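Local coordinates for putative acetyltransferase Ta0821 (Thermoplasma acidophilum DSM 1728, PDB 3C26), which is a putative GNAT-family acetyltransferase that probably transfers acyl groups other than amino-acyl groups, at residues 13-18 / 69-74; 22-27 / 44-49; 142-147 / 179-184. One frame throughout, in Å; residues are numbered along the deposited sequence.

Contact 1: residues 13-18 / 69-74; sequences PSDIDE and GRPVAT
The ring of Pro71 lays its CG and CD atoms against Asp15 and Glu18, two acidic side chains reaching to the start of a strand from the segment 13-18, which runs into helix 16-19. CG meets both residues: it lies 3.7 Å from Asp15 OD1 and 3.8 Å from Glu18 CB, while CD sits 3.5 Å from Glu18 OE2. These are van der Waals contacts of ring carbons with oxygens and a methylene, and no direct hydrogen bond crosses the contact. Glu18 lies across the proline at about a right angle. Its CG is anti to its own carbonyl carbon (chi1 -76°) and the chain runs extended beyond it, which carries the carboxylate past the ring as far as Arg70 CG, 3.9 Å from Glu18 OE2. The charges stay apart, with Arg70 NE 5.9 Å from Glu18 OE2; the arginine chain, bent at chi3, leads its guanidinium away. One water bridges the segments, donating to Pro71 O over an unusually short, hence doubtful, distance and weakly to Glu18 OE2. Asp15 is held from outside the pair, its OD2 accepting from Ser12 N and forming a salt bridge with Arg66 NH2, so the carboxylate beside the buried proline probably stays charged. Arg66 NH1 also reaches Gly69 O, tying the turn before the strand to the same arginine. Helix 16-19 thus lies beside the beginning of strand 70-79, which pairs with strands 62-67 and 85-92, and the Ile16 side chain packs on helix 45-58.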
loop_
_atom_site.group_PDB
_atom_site.type_symbol
_atom_site.label_atom_id
_atom_site.label_comp_id
_atom_site.label_asym_id
_atom_site.label_seq_id
_atom_site.Cartn_x
_atom_site.Cartn_y
_atom_site.Cartn_z
ATOM N N PRO A 13 28.148 10.164 19.964
ATOM C CA PRO A 13 27.128 11.088 20.456
ATOM C C PRO A 13 27.211 12.487 19.881
ATOM O O PRO A 13 26.205 13.192 19.856
ATOM C CB PRO A 13 27.362 11.088 21.967
ATOM C CG PRO A 13 27.823 9.696 22.245
ATOM C CD PRO A 13 28.722 9.371 21.073
ATOM N N SER A 14 28.386 12.881 19.390
ATOM C CA SER A 14 28.525 14.214 18.825
ATOM C C SER A 14 27.861 14.287 17.462
ATOM O O SER A 14 27.622 15.382 16.936
ATOM C CB SER A 14 29.991 14.656 18.741
ATOM O OG SER A 14 30.739 13.809 17.902
ATOM N N ASP A 15 27.504 13.109 16.935
ATOM C CA ASP A 15 26.867 12.982 15.613
ATOM C C ASP A 15 25.354 12.990 15.723
ATOM O O ASP A 15 24.660 13.064 14.716
ATOM C CB ASP A 15 27.248 11.649 14.925
ATOM C CG ASP A 15 28.736 11.515 14.655
ATOM O OD1 ASP A 15 29.363 12.499 14.254
ATOM O OD2 ASP A 15 29.262 10.390 14.774
ATOM N N ILE A 16 24.844 12.948 16.951
ATOM C CA ILE A 16 23.397 12.756 17.175
ATOM C C ILE A 16 22.516 13.855 16.580
ATOM O O ILE A 16 21.472 13.576 16.014
ATOM C CB ILE A 16 23.031 12.519 18.647
ATOM C CG1 ILE A 16 23.676 11.209 19.119
ATOM C CG2 ILE A 16 21.526 12.327 18.826
ATOM C CD1 ILE A 16 23.384 10.849 20.641
ATOM N N ASP A 17 22.942 15.098 16.705
ATOM C CA ASP A 17 22.109 16.187 16.197
ATOM C C ASP A 17 21.937 16.091 14.683
ATOM O O ASP A 17 20.884 16.386 14.130
ATOM C CB ASP A 17 22.664 17.555 16.576
ATOM C CG ASP A 17 22.171 18.046 17.917
ATOM O OD1 ASP A 17 21.293 17.407 18.543
ATOM O OD2 ASP A 17 22.658 19.124 18.329
ATOM N N GLU A 18 22.981 15.609 14.020
ATOM C CA GLU A 18 22.962 15.476 12.565
ATOM C C GLU A 18 22.147 14.267 12.207
ATOM O O GLU A 18 21.275 14.326 11.381
ATOM C CB GLU A 18 24.372 15.403 11.987
ATOM C CG GLU A 18 25.023 16.776 11.980
ATOM C CD GLU A 18 26.516 16.747 11.950
ATOM O OE1 GLU A 18 27.153 16.497 13.005
ATOM O OE2 GLU A 18 27.075 17.031 10.876
ATOM N N GLY A 69 34.391 14.602 8.009
ATOM C CA GLY A 69 34.089 14.400 9.427
ATOM C C GLY A 69 32.623 14.499 9.745
ATOM O O GLY A 69 32.208 14.221 10.870
ATOM N N ARG A 70 31.840 14.924 8.757
ATOM C CA ARG A 70 30.387 15.101 8.956
ATOM C C ARG A 70 29.626 13.845 8.609
ATOM O O ARG A 70 29.810 13.316 7.542
ATOM C CB ARG A 70 29.810 16.260 8.120
ATOM C CG ARG A 70 30.146 17.679 8.602
ATOM C CD ARG A 70 29.636 18.735 7.591
ATOM N NE ARG A 70 30.420 18.732 6.351
ATOM C CZ ARG A 70 30.061 18.124 5.230
ATOM N NH1 ARG A 70 28.900 17.461 5.147
ATOM N NH2 ARG A 70 30.878 18.175 4.190
ATOM N N PRO A 71 28.775 13.360 9.518
ATOM C CA PRO A 71 28.014 12.161 9.156
ATOM C C PRO A 71 26.963 12.426 8.076
ATOM O O PRO A 71 26.263 13.437 8.152
ATOM C CB PRO A 71 27.357 11.753 10.464
ATOM C CG PRO A 71 27.283 12.995 11.273
ATOM C CD PRO A 71 28.486 13.812 10.889
ATOM N N VAL A 72 26.882 11.537 7.067
ATOM C CA VAL A 72 25.882 11.712 5.990
ATOM C C VAL A 72 24.889 10.517 5.846
ATOM O O VAL A 72 23.841 10.610 5.198
ATOM C CB VAL A 72 26.553 12.093 4.602
ATOM C CG1 VAL A 72 27.383 13.414 4.716
ATOM C CG2 VAL A 72 27.396 10.931 4.050
ATOM N N ALA A 73 25.229 9.415 6.496
ATOM C CA ALA A 73 24.406 8.179 6.462
ATOM C C ALA A 73 24.663 7.345 7.707
ATOM O O ALA A 73 25.764 7.397 8.331
ATOM C CB ALA A 73 24.706 7.343 5.231
ATOM N N THR A 74 23.645 6.582 8.081
ATOM C CA THR A 74 23.779 5.661 9.211
ATOM C C THR A 74 23.422 4.261 8.808
ATOM O O THR A 74 22.662 4.023 7.853
ATOM C CB THR A 74 22.823 6.045 10.394
ATOM O OG1 THR A 74 21.438 5.971 9.964
ATOM C CG2 THR A 74 23.114 7.441 10.926
HETATM O O HOH W 1 25.572 15.875 8.163
#

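Contact 2: residues 22-27 / 44-49; sequences FTSNTW and TMDDYV
A single polar bond at the protein surface, Ser24 to Asp46, joins the loop between helices 16-19 and 31-40 to the first turn of helix 45-58. Ser24 OG donates to Asp46 OD1 over 2.6 Å, a short bond received on the syn lone pair, the side facing the other carboxylate oxygen. Asp46 OD2 is accordingly not far off, 3.5 Å from Ser24 OG. The serine hydroxyl stands between its backbone N and carbonyl carbon (chi1 64°), and the aspartate has CG anti to its carbonyl carbon (chi1 -83°). With these torsions the two short side chains span backbones whose nearest CA atoms, Ser24 CA and Asp46 CA, are 7.4 Å apart. A water makes a second link, accepting from Ser24 N at 2.9 Å and donating to Asp46 OD1 at 2.7 Å. Asp46 OD1 therefore receives the serine hydroxyl directly and also the water that binds the backbone N-H of the same serine. In the GNAT fold the first helices lie between the first and second strands; here helices 16-19, 31-40 and 45-58 all fall between strands 7-10 and 62-67, and the bond fastens the loop leading into helix 31-40 to the start of the helix that follows it. Asp46 occupies the second residue of helix 45-58, where the helix N-terminus would tend to stabilise its negative charge; Arg91 of strand 85-92 adds only a long, weak ion pair. Ser24 OG is also hydrogen-bonded to Tyr36 OH, so helix 31-40 shares the hydroxyl that reaches Asp46. Further along the loop, the Trp27 indole packs on Tyr32 and Leu35 of the second subunit.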
loop_
_atom_site.group_PDB
_atom_site.type_symbol
_atom_site.label_atom_id
_atom_site.label_comp_id
_atom_site.label_asym_id
_atom_site.label_seq_id
_atom_site.Cartn_x
_atom_site.Cartn_y
_atom_site.Cartn_z
ATOM N N PHE A 22 18.349 12.770 9.653
ATOM C CA PHE A 22 18.410 11.750 8.585
ATOM C C PHE A 22 17.032 11.046 8.429
ATOM O O PHE A 22 16.263 10.920 9.400
ATOM C CB PHE A 22 19.463 10.672 8.929
ATOM C CG PHE A 22 20.929 11.128 8.893
ATOM C CD1 PHE A 22 21.284 12.439 8.753
ATOM C CD2 PHE A 22 21.948 10.200 9.073
ATOM C CE1 PHE A 22 22.633 12.827 8.803
ATOM C CE2 PHE A 22 23.253 10.572 9.063
ATOM C CZ PHE A 22 23.606 11.897 8.950
ATOM N N THR A 23 16.724 10.599 7.208
ATOM C CA THR A 23 15.510 9.796 6.952
ATOM C C THR A 23 15.806 8.503 6.195
ATOM O O THR A 23 16.796 8.370 5.494
ATOM C CB THR A 23 14.430 10.553 6.120
ATOM O OG1 THR A 23 14.926 10.847 4.811
ATOM C CG2 THR A 23 14.015 11.902 6.797
ATOM N N SER A 24 14.901 7.549 6.379
ATOM C CA SER A 24 14.916 6.279 5.643
ATOM C C SER A 24 14.560 6.454 4.166
ATOM O O SER A 24 14.747 5.537 3.366
ATOM C CB SER A 24 13.916 5.299 6.244
ATOM O OG SER A 24 12.608 5.787 6.117
ATOM N N ASN A 25 14.047 7.620 3.823
ATOM C CA ASN A 25 13.627 7.970 2.444
ATOM C C ASN A 25 14.866 8.238 1.619
ATOM O O ASN A 25 15.468 9.293 1.662
ATOM C CB ASN A 25 12.672 9.185 2.470
ATOM C CG ASN A 25 11.983 9.481 1.123
ATOM O OD1 ASN A 25 12.444 9.103 0.067
ATOM N ND2 ASN A 25 10.865 10.190 1.192
ATOM N N THR A 26 15.244 7.233 0.851
ATOM C CA THR A 26 16.463 7.277 0.059
ATOM C C THR A 26 16.161 7.396 -1.436
ATOM O O THR A 26 17.051 7.330 -2.280
ATOM C CB THR A 26 17.254 5.989 0.215
ATOM O OG1 THR A 26 16.427 4.918 -0.226
ATOM C CG2 THR A 26 17.694 5.776 1.673
ATOM N N TRP A 27 14.895 7.599 -1.727
ATOM C CA TRP A 27 14.407 7.667 -3.106
ATOM C C TRP A 27 14.719 8.998 -3.809
ATOM O O TRP A 27 14.964 10.027 -3.173
ATOM C CB TRP A 27 12.887 7.398 -3.136
ATOM C CG TRP A 27 12.479 6.001 -2.752
ATOM C CD1 TRP A 27 13.237 5.062 -2.102
ATOM C CD2 TRP A 27 11.170 5.428 -2.896
ATOM N NE1 TRP A 27 12.491 3.901 -1.890
ATOM C CE2 TRP A 27 11.214 4.120 -2.346
ATOM C CE3 TRP A 27 9.964 5.888 -3.445
ATOM C CZ2 TRP A 27 10.119 3.274 -2.360
ATOM C CZ3 TRP A 27 8.859 5.014 -3.453
ATOM C CH2 TRP A 27 8.951 3.748 -2.913
ATOM N N THR A 44 5.304 0.829 10.776
ATOM C CA THR A 44 5.769 1.465 12.003
ATOM C C THR A 44 7.244 1.314 12.276
ATOM O O THR A 44 7.744 1.713 13.318
ATOM C CB THR A 44 4.960 0.969 13.217
ATOM O OG1 THR A 44 5.236 -0.409 13.449
ATOM C CG2 THR A 44 3.468 1.172 13.009
HETATM N N MSE A 45 7.963 0.785 11.298
HETATM C CA MSE A 45 9.397 0.642 11.451
HETATM C C MSE A 45 10.096 1.990 11.643
HETATM O O MSE A 45 11.049 2.101 12.392
HETATM C CB MSE A 45 10.021 -0.061 10.256
HETATM C CG MSE A 45 11.423 -0.500 10.520
HETATM SE SE MSE A 45 12.091 -1.898 9.311
HETATM C CE MSE A 45 12.045 -0.945 7.617
ATOM N N ASP A 46 9.600 3.010 10.970
ATOM C CA ASP A 46 10.213 4.349 11.043
ATOM C C ASP A 46 10.064 4.943 12.415
ATOM O O ASP A 46 10.980 5.593 12.916
ATOM C CB ASP A 46 9.656 5.344 9.984
ATOM C CG ASP A 46 10.334 5.196 8.614
ATOM O OD1 ASP A 46 11.370 5.847 8.393
ATOM O OD2 ASP A 46 9.886 4.384 7.777
ATOM N N ASP A 47 8.914 4.707 13.021
ATOM C CA ASP A 47 8.625 5.237 14.337
ATOM C C ASP A 47 9.449 4.502 15.380
ATOM O O ASP A 47 9.808 5.066 16.415
ATOM C CB ASP A 47 7.148 5.057 14.710
ATOM C CG ASP A 47 6.195 5.794 13.761
ATOM O OD1 ASP A 47 6.290 7.018 13.589
ATOM O OD2 ASP A 47 5.374 5.114 13.171
ATOM N N TYR A 48 9.661 3.212 15.135
ATOM C CA TYR A 48 10.497 2.386 16.007
ATOM C C TYR A 48 11.904 2.962 16.001
ATOM O O TYR A 48 12.467 3.284 17.020
ATOM C CB TYR A 48 10.581 0.909 15.550
ATOM C CG TYR A 48 11.635 0.130 16.363
ATOM C CD1 TYR A 48 11.436 -0.171 17.708
ATOM C CD2 TYR A 48 12.828 -0.281 15.791
ATOM C CE1 TYR A 48 12.386 -0.861 18.452
ATOM C CE2 TYR A 48 13.771 -0.978 16.514
ATOM C CZ TYR A 48 13.562 -1.255 17.841
ATOM O OH TYR A 48 14.515 -1.957 18.545
ATOM N N VAL A 49 12.501 3.016 14.828
ATOM C CA VAL A 49 13.887 3.487 14.710
ATOM C C VAL A 49 14.005 4.933 15.273
ATOM O O VAL A 49 15.002 5.310 15.903
ATOM C CB VAL A 49 14.394 3.380 13.233
ATOM C CG1 VAL A 49 15.833 4.008 13.109
ATOM C CG2 VAL A 49 14.396 1.894 12.684
HETATM O O HOH W 2 12.973 8.062 8.422
#

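Contact 3: residues 142-147 / 179-184; sequences QVEEYP and WKYMCS. With EDO (1,2-ethanediol), chain F; EDO (1,2-ethanediol), chain G.
Tyr181 of strand 180-183 makes the whole contact from its side, reaching Glu144 and Tyr146 of strand 141-153. A classic beta bulge marks the latter strand here, Val143 and Glu144 both facing Val261 of strand 258-265, while Tyr181 belongs to the small antiparallel hairpin of strands 174-177 and 180-183. One part of the packing is ring edge to ring edge. Tyr146 OH approaches the Tyr181 ring in its plane, 3.4 Å from Tyr181 CE1, and Tyr181 CE1 in turn lies at the edge of the Tyr146 ring, 3.9 Å from Tyr146 CE1. The two rings meet margin to margin without stacking. The other part is Tyr181 on the Glu144 methylenes, with Tyr181 OH 3.5 Å from Glu144 CG. A chi1 of -163° swings the Tyr181 phenol out, its CG opposite the backbone nitrogen. The ring thereby bridges the 9.2 Å between Glu144 CA and Tyr181 CA. Polar bonds run to outside partners: Tyr146 OH to Asn220 OD1, and Tyr181 OH to Arg244 NH1, which also forms a salt bridge with Glu144 OE2. One guanidinium thus serves both sides of the contact and probably steadies the glutamate's charge. Covalently, the hairpin is closed by the Cys174-Cys183 disulfide. Of two 1,2-ethanediol molecules, probably from the crystallisation liquor, one accepts from Gln142 N and the other donates, weakly, to Glu145 OE2. The Glu144 chain bends at chi2 (52°), turning its carboxylate back on its own strand, where Glu144 OE1 accepts from Glu145 N at 2.9 Å through its anti lone pair.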
loop_
_atom_site.group_PDB
_atom_site.type_symbol
_atom_site.label_atom_id
_atom_site.label_comp_id
_atom_site.label_asym_id
_atom_site.label_seq_id
_atom_site.Cartn_x
_atom_site.Cartn_y
_atom_site.Cartn_z
ATOM N N GLN A 142 15.493 -13.320 0.117
ATOM C CA GLN A 142 14.362 -13.299 1.043
ATOM C C GLN A 142 14.149 -14.635 1.744
ATOM O O GLN A 142 14.059 -15.667 1.090
ATOM C CB GLN A 142 13.073 -12.940 0.332
ATOM C CG GLN A 142 11.987 -12.542 1.305
ATOM C CD GLN A 142 10.767 -11.974 0.620
ATOM O OE1 GLN A 142 10.861 -11.069 -0.200
ATOM N NE2 GLN A 142 9.618 -12.489 0.973
ATOM N N VAL A 143 14.033 -14.610 3.072
ATOM C CA VAL A 143 13.863 -15.859 3.824
ATOM C C VAL A 143 12.534 -15.923 4.568
ATOM O O VAL A 143 12.068 -16.997 4.972
ATOM C CB VAL A 143 15.056 -16.093 4.843
ATOM C CG1 VAL A 143 16.398 -16.225 4.117
ATOM C CG2 VAL A 143 15.137 -14.966 5.899
ATOM N N GLU A 144 11.931 -14.770 4.793
ATOM C CA GLU A 144 10.634 -14.746 5.461
ATOM C C GLU A 144 9.832 -13.486 5.143
ATOM O O GLU A 144 10.363 -12.489 4.639
ATOM C CB GLU A 144 10.819 -14.982 6.985
ATOM C CG GLU A 144 9.526 -15.239 7.859
ATOM C CD GLU A 144 8.591 -16.334 7.366
ATOM O OE1 GLU A 144 7.757 -16.118 6.443
ATOM O OE2 GLU A 144 8.706 -17.462 7.886
ATOM N N GLU A 145 8.548 -13.519 5.481
ATOM C CA GLU A 145 7.703 -12.360 5.223
ATOM C C GLU A 145 6.572 -12.265 6.236
ATOM O O GLU A 145 5.975 -13.284 6.605
ATOM C CB GLU A 145 7.192 -12.483 3.767
ATOM C CG GLU A 145 5.902 -11.873 3.460
ATOM C CD GLU A 145 5.666 -11.768 1.965
ATOM O OE1 GLU A 145 5.607 -12.799 1.251
ATOM O OE2 GLU A 145 5.549 -10.642 1.502
ATOM N N TYR A 146 6.308 -11.033 6.691
ATOM C CA TYR A 146 5.267 -10.719 7.694
ATOM C C TYR A 146 4.264 -9.689 7.184
ATOM O O TYR A 146 4.472 -8.479 7.346
ATOM C CB TYR A 146 5.859 -10.174 9.016
ATOM C CG TYR A 146 6.558 -11.209 9.846
ATOM C CD1 TYR A 146 7.738 -11.796 9.402
ATOM C CD2 TYR A 146 6.050 -11.612 11.071
ATOM C CE1 TYR A 146 8.382 -12.785 10.148
ATOM C CE2 TYR A 146 6.694 -12.595 11.840
ATOM C CZ TYR A 146 7.854 -13.169 11.368
ATOM O OH TYR A 146 8.488 -14.111 12.115
ATOM N N PRO A 147 3.160 -10.155 6.573
ATOM C CA PRO A 147 2.104 -9.247 6.168
ATOM C C PRO A 147 1.673 -8.361 7.328
ATOM O O PRO A 147 1.678 -8.790 8.470
ATOM C CB PRO A 147 0.972 -10.187 5.758
ATOM C CG PRO A 147 1.576 -11.381 5.388
ATOM C CD PRO A 147 2.857 -11.537 6.175
ATOM N N TRP A 179 12.390 -6.378 16.612
ATOM C CA TRP A 179 12.817 -5.993 15.240
ATOM C C TRP A 179 14.072 -6.668 14.698
ATOM O O TRP A 179 14.712 -6.192 13.752
ATOM C CB TRP A 179 12.948 -4.468 15.092
ATOM C CG TRP A 179 11.663 -3.757 15.255
ATOM C CD1 TRP A 179 11.115 -3.334 16.448
ATOM C CD2 TRP A 179 10.708 -3.407 14.236
ATOM N NE1 TRP A 179 9.907 -2.766 16.217
ATOM C CE2 TRP A 179 9.639 -2.759 14.879
ATOM C CE3 TRP A 179 10.650 -3.590 12.852
ATOM C CZ2 TRP A 179 8.520 -2.282 14.192
ATOM C CZ3 TRP A 179 9.536 -3.096 12.171
ATOM C CH2 TRP A 179 8.489 -2.468 12.851
ATOM N N LYS A 180 14.389 -7.778 15.331
ATOM C CA LYS A 180 15.497 -8.632 14.977
ATOM C C LYS A 180 14.931 -10.022 14.661
ATOM O O LYS A 180 14.151 -10.568 15.416
ATOM C CB LYS A 180 16.503 -8.679 16.143
ATOM C CG LYS A 180 17.151 -7.347 16.480
ATOM C CD LYS A 180 17.911 -7.359 17.820
ATOM C CE LYS A 180 16.995 -7.034 18.970
ATOM N NZ LYS A 180 17.614 -7.116 20.379
ATOM N N TYR A 181 15.310 -10.564 13.507
ATOM C CA TYR A 181 14.931 -11.923 13.138
ATOM C C TYR A 181 16.066 -12.870 13.569
ATOM O O TYR A 181 17.163 -12.876 13.008
ATOM C CB TYR A 181 14.621 -12.040 11.627
ATOM C CG TYR A 181 13.841 -13.289 11.264
ATOM C CD1 TYR A 181 12.465 -13.387 11.557
ATOM C CD2 TYR A 181 14.446 -14.355 10.616
ATOM C CE1 TYR A 181 11.738 -14.489 11.214
ATOM C CE2 TYR A 181 13.717 -15.473 10.309
ATOM C CZ TYR A 181 12.375 -15.549 10.616
ATOM O OH TYR A 181 11.675 -16.686 10.274
HETATM N N MSE A 182 15.760 -13.694 14.549
HETATM C CA MSE A 182 16.751 -14.540 15.190
HETATM C C MSE A 182 16.258 -15.960 15.375
HETATM O O MSE A 182 15.073 -16.205 15.532
HETATM C CB MSE A 182 17.088 -13.951 16.579
HETATM C CG MSE A 182 15.924 -13.933 17.549
HETATM SE SE MSE A 182 16.293 -13.160 19.352
HETATM C CE MSE A 182 16.324 -11.281 18.915
ATOM N N CYS A 183 17.197 -16.878 15.397
ATOM C CA CYS A 183 16.887 -18.277 15.576
ATOM C C CYS A 183 17.544 -18.825 16.828
ATOM O O CYS A 183 18.563 -18.325 17.319
ATOM C CB CYS A 183 17.292 -19.110 14.361
ATOM S SG CYS A 183 16.854 -18.343 12.761
ATOM N N SER A 184 16.884 -19.823 17.373
ATOM C CA SER A 184 17.443 -20.577 18.493
ATOM C C SER A 184 16.752 -21.933 18.626
ATOM O O SER A 184 15.521 -22.004 18.750
ATOM C CB SER A 184 17.367 -19.787 19.795
ATOM O OG SER A 184 17.678 -20.643 20.877
HETATM C C1 EDO F . 1.333 -10.410 1.102
HETATM O O1 EDO F . 2.488 -11.107 1.613
HETATM C C2 EDO F . 1.425 -8.890 1.278
HETATM O O2 EDO F . 2.021 -8.274 0.128
HETATM C C1 EDO G . 15.805 -14.218 -3.189
HETATM O O1 EDO G . 14.672 -13.403 -2.878
HETATM C C2 EDO G . 16.204 -14.078 -4.652
HETATM O O2 EDO G . 17.640 -14.173 -4.797
#

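Contacts 1 and 2 are neighbours, their centres 16 Å apart and contact 2 nested in the loop closed by contact 1. Phe22 joins them directly: its CZ lies 3.2 Å from Pro71 O and its CD2 3.5 Å from Thr74 CG2. Contact 3 comes later in the chain, its centre 19 Å from that of contact 2, yet Trp179 bridges the two by stacking on Tyr48 and bringing CH2 to 3.5 Å from Met45 CA. Contacts 1 and 3 do not touch, with about 14 Å between nearest atoms. A nitrate ion, probably from the crystallisation liquor, lies about 3 Å from the Asp46 side chain in contact 2.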